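Local atomic coordinates of alkylhydroperoxidase AhpD core: uncharacterized peroxidase-related protein (PDB entry 2PRR), a protein that probably acts as an alkylhydroperoxidase-like oxidoreductase of the carboxymuconolactone decarboxylase family, although its physiological substrate is not established. Residues F37-V41 / M181-F187; A80-N85 / A131-K136. One frame throughout, in Å; residues are numbered along the deposited sequence.

Contact 1 (F37-V41 / M181-F187); sequences FVPNV and MRPNDEF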
ATOM      1  N   PHE D  37     -37.521  14.885  -7.260  1.00 43.89           N
ATOM      2  CA  PHE D  37     -36.392  15.256  -8.077  1.00 42.22           C
ATOM      3  C   PHE D  37     -35.852  13.975  -8.656  1.00 40.67           C
ATOM      4  O   PHE D  37     -36.117  12.890  -8.140  1.00 39.54           O
ATOM      5  CB  PHE D  37     -35.308  15.979  -7.241  1.00 42.62           C
ATOM      6  CG  PHE D  37     -34.568  15.083  -6.275  1.00 40.69           C
ATOM      7  CD1 PHE D  37     -35.145  14.713  -5.070  1.00 45.98           C
ATOM      8  CD2 PHE D  37     -33.289  14.626  -6.563  1.00 40.66           C
ATOM      9  CE1 PHE D  37     -34.472  13.891  -4.177  1.00 41.85           C
ATOM     10  CE2 PHE D  37     -32.617  13.812  -5.672  1.00 39.08           C
ATOM     11  CZ  PHE D  37     -33.209  13.444  -4.478  1.00 39.53           C
ATOM     12  N   VAL D  38     -35.086  14.103  -9.726  1.00 40.73           N
ATOM     13  CA  VAL D  38     -34.510  12.944 -10.355  1.00 40.29           C
ATOM     14  C   VAL D  38     -33.060  12.834  -9.942  1.00 37.63           C
ATOM     15  O   VAL D  38     -32.253  13.692 -10.310  1.00 36.86           O
ATOM     16  CB  VAL D  38     -34.586  13.003 -11.895  1.00 40.47           C
ATOM     17  CG1 VAL D  38     -33.898  11.745 -12.505  1.00 42.28           C
ATOM     18  CG2 VAL D  38     -36.058  13.102 -12.360  1.00 39.45           C
ATOM     19  N   PRO D  39     -32.733  11.801  -9.150  1.00 36.65           N
ATOM     20  CA  PRO D  39     -31.339  11.555  -8.816  1.00 35.78           C
ATOM     21  C   PRO D  39     -30.527  11.562 -10.089  1.00 34.88           C
ATOM     22  O   PRO D  39     -30.954  11.035 -11.106  1.00 34.08           O
ATOM     23  CB  PRO D  39     -31.371  10.171  -8.204  1.00 35.42           C
ATOM     24  CG  PRO D  39     -32.717  10.113  -7.564  1.00 37.99           C
ATOM     25  CD  PRO D  39     -33.625  10.846  -8.479  1.00 35.27           C
ATOM     26  N   ASN D  40     -29.345  12.148 -10.034  1.00 35.89           N
ATOM     27  CA  ASN D  40     -28.542  12.321 -11.239  1.00 34.28           C
ATOM     28  C   ASN D  40     -28.026  11.053 -11.892  1.00 32.86           C
ATOM     29  O   ASN D  40     -27.686  11.072 -13.067  1.00 33.89           O
ATOM     30  CB  ASN D  40     -27.434  13.359 -10.986  1.00 33.43           C
ATOM     31  CG  ASN D  40     -28.001  14.763 -10.749  1.00 34.67           C
ATOM     32  OD1 ASN D  40     -29.120  15.096 -11.207  1.00 30.46           O
ATOM     33  ND2 ASN D  40     -27.251  15.586 -10.014  1.00 23.05           N
ATOM     34  N   VAL D  41     -28.018   9.941 -11.174  1.00 33.87           N
ATOM     35  CA  VAL D  41     -27.532   8.673 -11.742  1.00 34.05           C
ATOM     36  C   VAL D  41     -28.427   8.279 -12.944  1.00 34.35           C
ATOM     37  O   VAL D  41     -27.925   7.753 -13.938  1.00 33.13           O
ATOM     38  CB  VAL D  41     -27.496   7.521 -10.662  1.00 34.89           C
ATOM     39  CG1 VAL D  41     -28.919   7.182 -10.148  1.00 31.84           C
ATOM     40  CG2 VAL D  41     -26.783   6.242 -11.181  1.00 33.43           C
HETATM   41  N   MSE D 181     -19.955  12.022 -11.863  1.00 28.69           N
HETATM   42  CA  MSE D 181     -21.367  12.029 -11.516  1.00 25.77           C
HETATM   43  C   MSE D 181     -21.546  12.840 -10.231  1.00 30.27           C
HETATM   44  O   MSE D 181     -20.854  12.602  -9.236  1.00 31.99           O
HETATM   45  CB  MSE D 181     -21.890  10.616 -11.394  1.00 27.32           C
HETATM   46  CG  MSE D 181     -23.432  10.548 -11.451  1.00 10.95           C
HETATM   47 SE   MSE D 181     -23.879   8.880 -10.906  0.75 19.30          SE
HETATM   48  CE  MSE D 181     -23.339   8.034 -12.445  1.00 22.56           C
ATOM     49  N   ARG D 182     -22.447  13.827 -10.279  1.00 30.75           N
ATOM     50  CA  ARG D 182     -22.650  14.773  -9.185  1.00 28.85           C
ATOM     51  C   ARG D 182     -23.891  14.493  -8.341  1.00 30.80           C
ATOM     52  O   ARG D 182     -25.021  14.452  -8.870  1.00 30.75           O
ATOM     53  CB  ARG D 182     -22.735  16.202  -9.733  1.00 25.39           C
ATOM     54  CG  ARG D 182     -22.716  17.274  -8.649  1.00 26.93           C
ATOM     55  CD  ARG D 182     -23.127  18.671  -9.140  1.00 31.21           C
ATOM     56  NE  ARG D 182     -23.287  19.580  -7.997  1.00 32.21           N
ATOM     57  CZ  ARG D 182     -22.297  20.273  -7.428  1.00 26.30           C
ATOM     58  NH1 ARG D 182     -21.062  20.250  -7.899  1.00 28.82           N
ATOM     59  NH2 ARG D 182     -22.557  21.029  -6.376  1.00 32.52           N
ATOM     60  N   PRO D 183     -23.687  14.335  -7.019  1.00 31.31           N
ATOM     61  CA  PRO D 183     -24.819  14.111  -6.141  1.00 31.10           C
ATOM     62  C   PRO D 183     -25.733  15.338  -6.067  1.00 33.26           C
ATOM     63  O   PRO D 183     -25.262  16.482  -6.029  1.00 32.10           O
ATOM     64  CB  PRO D 183     -24.186  13.803  -4.786  1.00 30.71           C
ATOM     65  CG  PRO D 183     -22.717  14.225  -4.894  1.00 27.34           C
ATOM     66  CD  PRO D 183     -22.382  14.354  -6.308  1.00 29.07           C
ATOM     67  N   ASN D 184     -27.034  15.082  -6.058  1.00 33.15           N
ATOM     68  CA  ASN D 184     -28.024  16.135  -5.983  1.00 34.14           C
ATOM     69  C   ASN D 184     -27.961  16.834  -4.633  1.00 34.88           C
ATOM     70  O   ASN D 184     -27.565  16.240  -3.637  1.00 35.69           O
ATOM     71  CB  ASN D 184     -29.443  15.579  -6.199  1.00 34.07           C
ATOM     72  CG  ASN D 184     -29.561  14.739  -7.433  1.00 30.07           C
ATOM     73  OD1 ASN D 184     -29.026  13.617  -7.503  1.00 29.66           O
ATOM     74  ND2 ASN D 184     -30.297  15.237  -8.407  1.00 32.16           N
ATOM     75  N   ASP D 185     -28.359  18.104  -4.618  1.00 36.17           N
ATOM     76  CA  ASP D 185     -28.326  18.928  -3.416  1.00 36.83           C
ATOM     77  C   ASP D 185     -29.195  18.369  -2.312  1.00 35.89           C
ATOM     78  O   ASP D 185     -28.874  18.487  -1.142  1.00 35.71           O
ATOM     79  CB  ASP D 185     -28.813  20.360  -3.731  1.00 39.32           C
ATOM     80  CG  ASP D 185     -27.809  21.186  -4.540  1.00 41.77           C
ATOM     81  OD1 ASP D 185     -26.718  20.685  -4.905  1.00 42.38           O
ATOM     82  OD2 ASP D 185     -28.137  22.363  -4.810  1.00 43.23           O
ATOM     83  N   GLU D 186     -30.302  17.765  -2.702  1.00 37.31           N
ATOM     84  CA  GLU D 186     -31.273  17.250  -1.762  1.00 38.12           C
ATOM     85  C   GLU D 186     -30.725  16.126  -0.893  1.00 38.97           C
ATOM     86  O   GLU D 186     -31.131  15.991   0.261  1.00 40.94           O
ATOM     87  CB  GLU D 186     -32.518  16.737  -2.484  1.00 39.59           C
ATOM     88  CG  GLU D 186     -33.324  17.783  -3.250  1.00 38.84           C
ATOM     89  CD  GLU D 186     -32.735  18.138  -4.599  1.00 42.08           C
ATOM     90  OE1 GLU D 186     -31.562  17.786  -4.887  1.00 46.18           O
ATOM     91  OE2 GLU D 186     -33.452  18.784  -5.372  1.00 45.29           O
ATOM     92  N   PHE D 187     -29.830  15.311  -1.437  1.00 37.96           N
ATOM     93  CA  PHE D 187     -29.262  14.208  -0.661  1.00 38.03           C
ATOM     94  C   PHE D 187     -28.455  14.647   0.562  1.00 38.27           C
ATOM     95  O   PHE D 187     -28.514  13.977   1.595  1.00 40.00           O
ATOM     96  CB  PHE D 187     -28.360  13.316  -1.526  1.00 37.23           C
ATOM     97  CG  PHE D 187     -29.096  12.515  -2.565  1.00 36.63           C
ATOM     98  CD1 PHE D 187     -30.158  11.688  -2.204  1.00 30.02           C
ATOM     99  CD2 PHE D 187     -28.664  12.509  -3.883  1.00 32.89           C
ATOM    100  CE1 PHE D 187     -30.810  10.931  -3.136  1.00 35.10           C
ATOM    101  CE2 PHE D 187     -29.319  11.752  -4.828  1.00 37.12           C
ATOM    102  CZ  PHE D 187     -30.409  10.963  -4.452  1.00 37.42           C
TER
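The side-chain amide of Asn-184 faces the backbone on both sides of Pro-39 and bonds to it much as a peptide group would. Its OD1 accepts the N-H of Asn-40 at 2.9 Å, in the carbonyl plane and on a lone pair. Its ND2 reaches Val-38 O at 3.1 Å, approaching from above that carbonyl's plane, and makes a second, weak bond to Asn-40 OD1. The Asn-40 amide lies obliquely to that of Asn-184, and its own ND2 continues to Arg-182 O in a nearly straight bond of 2.8 Å that lies close to the amide plane. Both asparagine side chains are thereby fixed in rotation within a buried setting. This polar core joins the turn between helices 22-35 and 40-45 to the one between helices 156-179 and 185-189, pinning the C-terminal part of this all-helical AhpD-like chain beside its N-terminal part. Next to it, the Phe-37 ring points an edge at the face of Phe-187, the planes 73° apart, and Phe-37 CZ lies 3.7 Å from Phe-187 CE1. Glu-186 lies over one face of Phe-37: its CB sits 4.0 Å from the ring centroid in a CH-pi contact, and a bend at chi2 (79°) folds the carboxylate back so that it stacks almost parallel to the ring. At the other end, the side chain of Met-181, a selenomethionine, runs obliquely across Val-41, with Met-181 SE 3.9 Å from Val-41 CB. Tyr-89 of helix 88-102 touches both Pro-39 and Met-181, while Arg-182 forms a salt bridge with Asp-119 of the second subunit.

Contact 2 (A80-N85 / A131-K136); sequences ATSAAN and ALKVCK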
ATOM      1  N   ALA D  80     -20.159   2.127   3.058  1.00 24.00           N
ATOM      2  CA  ALA D  80     -18.789   1.792   3.498  1.00 27.43           C
ATOM      3  C   ALA D  80     -17.877   1.463   2.342  1.00 26.41           C
ATOM      4  O   ALA D  80     -16.708   1.824   2.351  1.00 30.06           O
ATOM      5  CB  ALA D  80     -18.792   0.654   4.522  1.00 24.16           C
ATOM      6  N   THR D  81     -18.414   0.754   1.354  1.00 27.32           N
ATOM      7  CA  THR D  81     -17.658   0.334   0.179  1.00 26.83           C
ATOM      8  C   THR D  81     -17.363   1.511  -0.743  1.00 26.92           C
ATOM      9  O   THR D  81     -16.225   1.646  -1.247  1.00 23.84           O
ATOM     10  CB  THR D  81     -18.348  -0.851  -0.533  1.00 28.97           C
ATOM     11  OG1 THR D  81     -19.709  -0.529  -0.934  1.00 24.81           O
ATOM     12  CG2 THR D  81     -18.344  -2.053   0.411  1.00 28.58           C
ATOM     13  N   SER D  82     -18.348   2.397  -0.869  1.00 22.53           N
ATOM     14  CA  SER D  82     -18.263   3.635  -1.649  1.00 22.58           C
ATOM     15  C   SER D  82     -17.318   4.622  -1.031  1.00 23.32           C
ATOM     16  O   SER D  82     -16.629   5.380  -1.727  1.00 25.84           O
ATOM     17  CB  SER D  82     -19.629   4.303  -1.712  1.00 18.08           C
ATOM     18  OG  SER D  82     -20.611   3.368  -2.105  1.00 19.77           O
ATOM     19  N   ALA D  83     -17.351   4.662   0.288  1.00 23.32           N
ATOM     20  CA  ALA D  83     -16.457   5.494   1.037  1.00 24.11           C
ATOM     21  C   ALA D  83     -15.020   5.007   0.753  1.00 22.61           C
ATOM     22  O   ALA D  83     -14.156   5.833   0.497  1.00 26.84           O
ATOM     23  CB  ALA D  83     -16.795   5.464   2.527  1.00 19.83           C
ATOM     24  N   ALA D  84     -14.786   3.693   0.753  1.00 25.20           N
ATOM     25  CA  ALA D  84     -13.426   3.083   0.425  1.00 22.61           C
ATOM     26  C   ALA D  84     -12.892   3.383  -0.971  1.00 25.12           C
ATOM     27  O   ALA D  84     -11.683   3.424  -1.189  1.00 27.77           O
ATOM     28  CB  ALA D  84     -13.507   1.632   0.554  1.00 17.48           C
ATOM     29  N   ASN D  85     -13.811   3.505  -1.928  1.00 25.99           N
ATOM     30  CA  ASN D  85     -13.550   3.878  -3.316  1.00 24.78           C
ATOM     31  C   ASN D  85     -13.576   5.391  -3.515  1.00 25.23           C
ATOM     32  O   ASN D  85     -13.350   5.877  -4.640  1.00 24.13           O
ATOM     33  CB  ASN D  85     -14.637   3.264  -4.232  1.00 26.73           C
ATOM     34  CG  ASN D  85     -14.469   1.785  -4.406  1.00 33.71           C
ATOM     35  OD1 ASN D  85     -13.361   1.254  -4.273  1.00 13.88           O
ATOM     36  ND2 ASN D  85     -15.553   1.100  -4.731  1.00 14.28           N
ATOM     37  N   ALA D 131     -17.986  -7.259   3.543  1.00 26.12           N
ATOM     38  CA  ALA D 131     -18.148  -6.315   2.441  1.00 26.52           C
ATOM     39  C   ALA D 131     -16.828  -5.643   2.058  1.00 26.26           C
ATOM     40  O   ALA D 131     -16.502  -5.536   0.886  1.00 29.11           O
ATOM     41  CB  ALA D 131     -19.133  -5.259   2.828  1.00 24.08           C
ATOM     42  N   LEU D 132     -16.087  -5.158   3.046  1.00 26.84           N
ATOM     43  CA  LEU D 132     -14.812  -4.498   2.763  1.00 26.47           C
ATOM     44  C   LEU D 132     -13.783  -5.421   2.169  1.00 24.22           C
ATOM     45  O   LEU D 132     -13.023  -4.981   1.311  1.00 24.90           O
ATOM     46  CB  LEU D 132     -14.259  -3.749   3.981  1.00 27.63           C
ATOM     47  CG  LEU D 132     -14.654  -2.255   4.091  1.00 28.46           C
ATOM     48  CD1 LEU D 132     -14.129  -1.472   2.901  1.00 31.18           C
ATOM     49  CD2 LEU D 132     -16.154  -2.000   4.221  1.00 32.67           C
ATOM     50  N   LYS D 133     -13.795  -6.694   2.575  1.00 24.95           N
ATOM     51  CA  LYS D 133     -12.884  -7.712   2.020  1.00 25.64           C
ATOM     52  C   LYS D 133     -13.211  -8.040   0.550  1.00 26.10           C
ATOM     53  O   LYS D 133     -12.317  -8.200  -0.293  1.00 24.95           O
ATOM     54  CB  LYS D 133     -12.928  -9.002   2.844  1.00 27.28           C
ATOM     55  CG  LYS D 133     -11.768  -9.932   2.483  1.00 26.11           C
ATOM     56  CD  LYS D 133     -11.710 -11.205   3.294  1.00 27.54           C
ATOM     57  CE  LYS D 133     -10.286 -11.847   3.106  1.00 29.91           C
ATOM     58  NZ  LYS D 133     -10.110 -13.210   3.727  1.00 24.03           N
ATOM     59  N   VAL D 134     -14.504  -8.173   0.258  1.00 26.00           N
ATOM     60  CA  VAL D 134     -14.954  -8.399  -1.085  1.00 24.77           C
ATOM     61  C   VAL D 134     -14.573  -7.172  -1.915  1.00 27.46           C
ATOM     62  O   VAL D 134     -14.088  -7.289  -3.036  1.00 28.98           O
ATOM     63  CB  VAL D 134     -16.505  -8.545  -1.144  1.00 24.80           C
ATOM     64  CG1 VAL D 134     -16.983  -8.586  -2.572  1.00 23.62           C
ATOM     65  CG2 VAL D 134     -16.982  -9.763  -0.377  1.00 22.30           C
ATOM     66  N   CYS D 135     -14.833  -5.995  -1.351  1.00 29.09           N
ATOM     67  CA  CYS D 135     -14.561  -4.735  -2.005  1.00 28.15           C
ATOM     68  C   CYS D 135     -13.096  -4.590  -2.385  1.00 26.18           C
ATOM     69  O   CYS D 135     -12.820  -4.327  -3.522  1.00 25.28           O
ATOM     70  CB  CYS D 135     -14.980  -3.576  -1.107  1.00 28.19           C
ATOM     71  SG  CYS D 135     -14.788  -1.955  -1.840  1.00 30.11           S
ATOM     72  N   LYS D 136     -12.165  -4.833  -1.464  1.00 28.50           N
ATOM     73  CA  LYS D 136     -10.719  -4.631  -1.749  1.00 27.59           C
ATOM     74  C   LYS D 136      -9.799  -5.859  -1.837  1.00 28.92           C
ATOM     75  O   LYS D 136      -8.644  -5.726  -2.248  1.00 30.19           O
ATOM     76  CB  LYS D 136     -10.107  -3.737  -0.671  1.00 30.82           C
ATOM     77  CG  LYS D 136     -10.715  -2.351  -0.534  1.00 35.63           C
ATOM     78  CD  LYS D 136     -10.469  -1.415  -1.728  1.00 37.89           C
ATOM     79  CE  LYS D 136     -11.264  -0.091  -1.478  1.00 37.78           C
ATOM     80  NZ  LYS D 136     -11.205   0.980  -2.546  1.00 36.03           N
TER
HETATM   81  O   HOH W   1     -12.601  -1.381  -4.743  1.00 19.51           O
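Lys-136 stretches across to the C-terminal end of helix 71-84, where its NZ meets Asn-85 OD1 at 2.8 Å, tilted 29° from the carbonyl plane, and makes a weak bond to Ala-84 O. A bend at chi2 (-68°) starts the chain on its way, and beyond it the fully extended end carries NZ to two acceptors at a helix terminus, which probably favours the charged amine. A water donates to both Asn-85 OD1 and Cys-135 O, adding a second bridge. The Asn-85 amide is held from its other end as well, through ND2 to Asn-173 of helix 156-179. Next to the amine, Lys-136 CE presses on Ala-84 CB at a tight 3.5 Å. Leu-132 then straddles one helical turn, with Leu-132 CD2 3.8 Å from Ala-80 CB and Leu-132 CD1 3.9 Å from Ala-84 CB. Cys-135 SG rests 3.9 Å from Thr-81 CB, and the Thr-81 methyl CG2 also approaches Ala-131. Alanines, Thr-81 and Cys-135 line the interface with Leu-132, where the axes of 80-84 and 131-136 approach to 9.8 Å and cross at -38°, in an all-helical bundle consistent with the AhpD-like fold, in which helix 71-84 leads into the CxxC segment that includes Cys-90.

From the N terminus, the chain passes helix 22-35 and enters contact 1 at 37-41, but that contact is completed only near the C terminus, when 181-187 returns after 139 mostly helical residues. Contact 2 is nested wholly within this large loop. It opens at the end of helix 71-84 and closes at 131-136 on helix 122-137, after helices 88-102 and 107-114. The two contacts lie on opposite sides of the chain's centre, about 22 Å apart between centres, and their nearest atoms are about 11 Å apart. Helix 88-102 packs against residues of 37-41, 181-187 and 80-85, while the long helix 156-179 touches contact 2 and then runs on to deliver the second segment of contact 1.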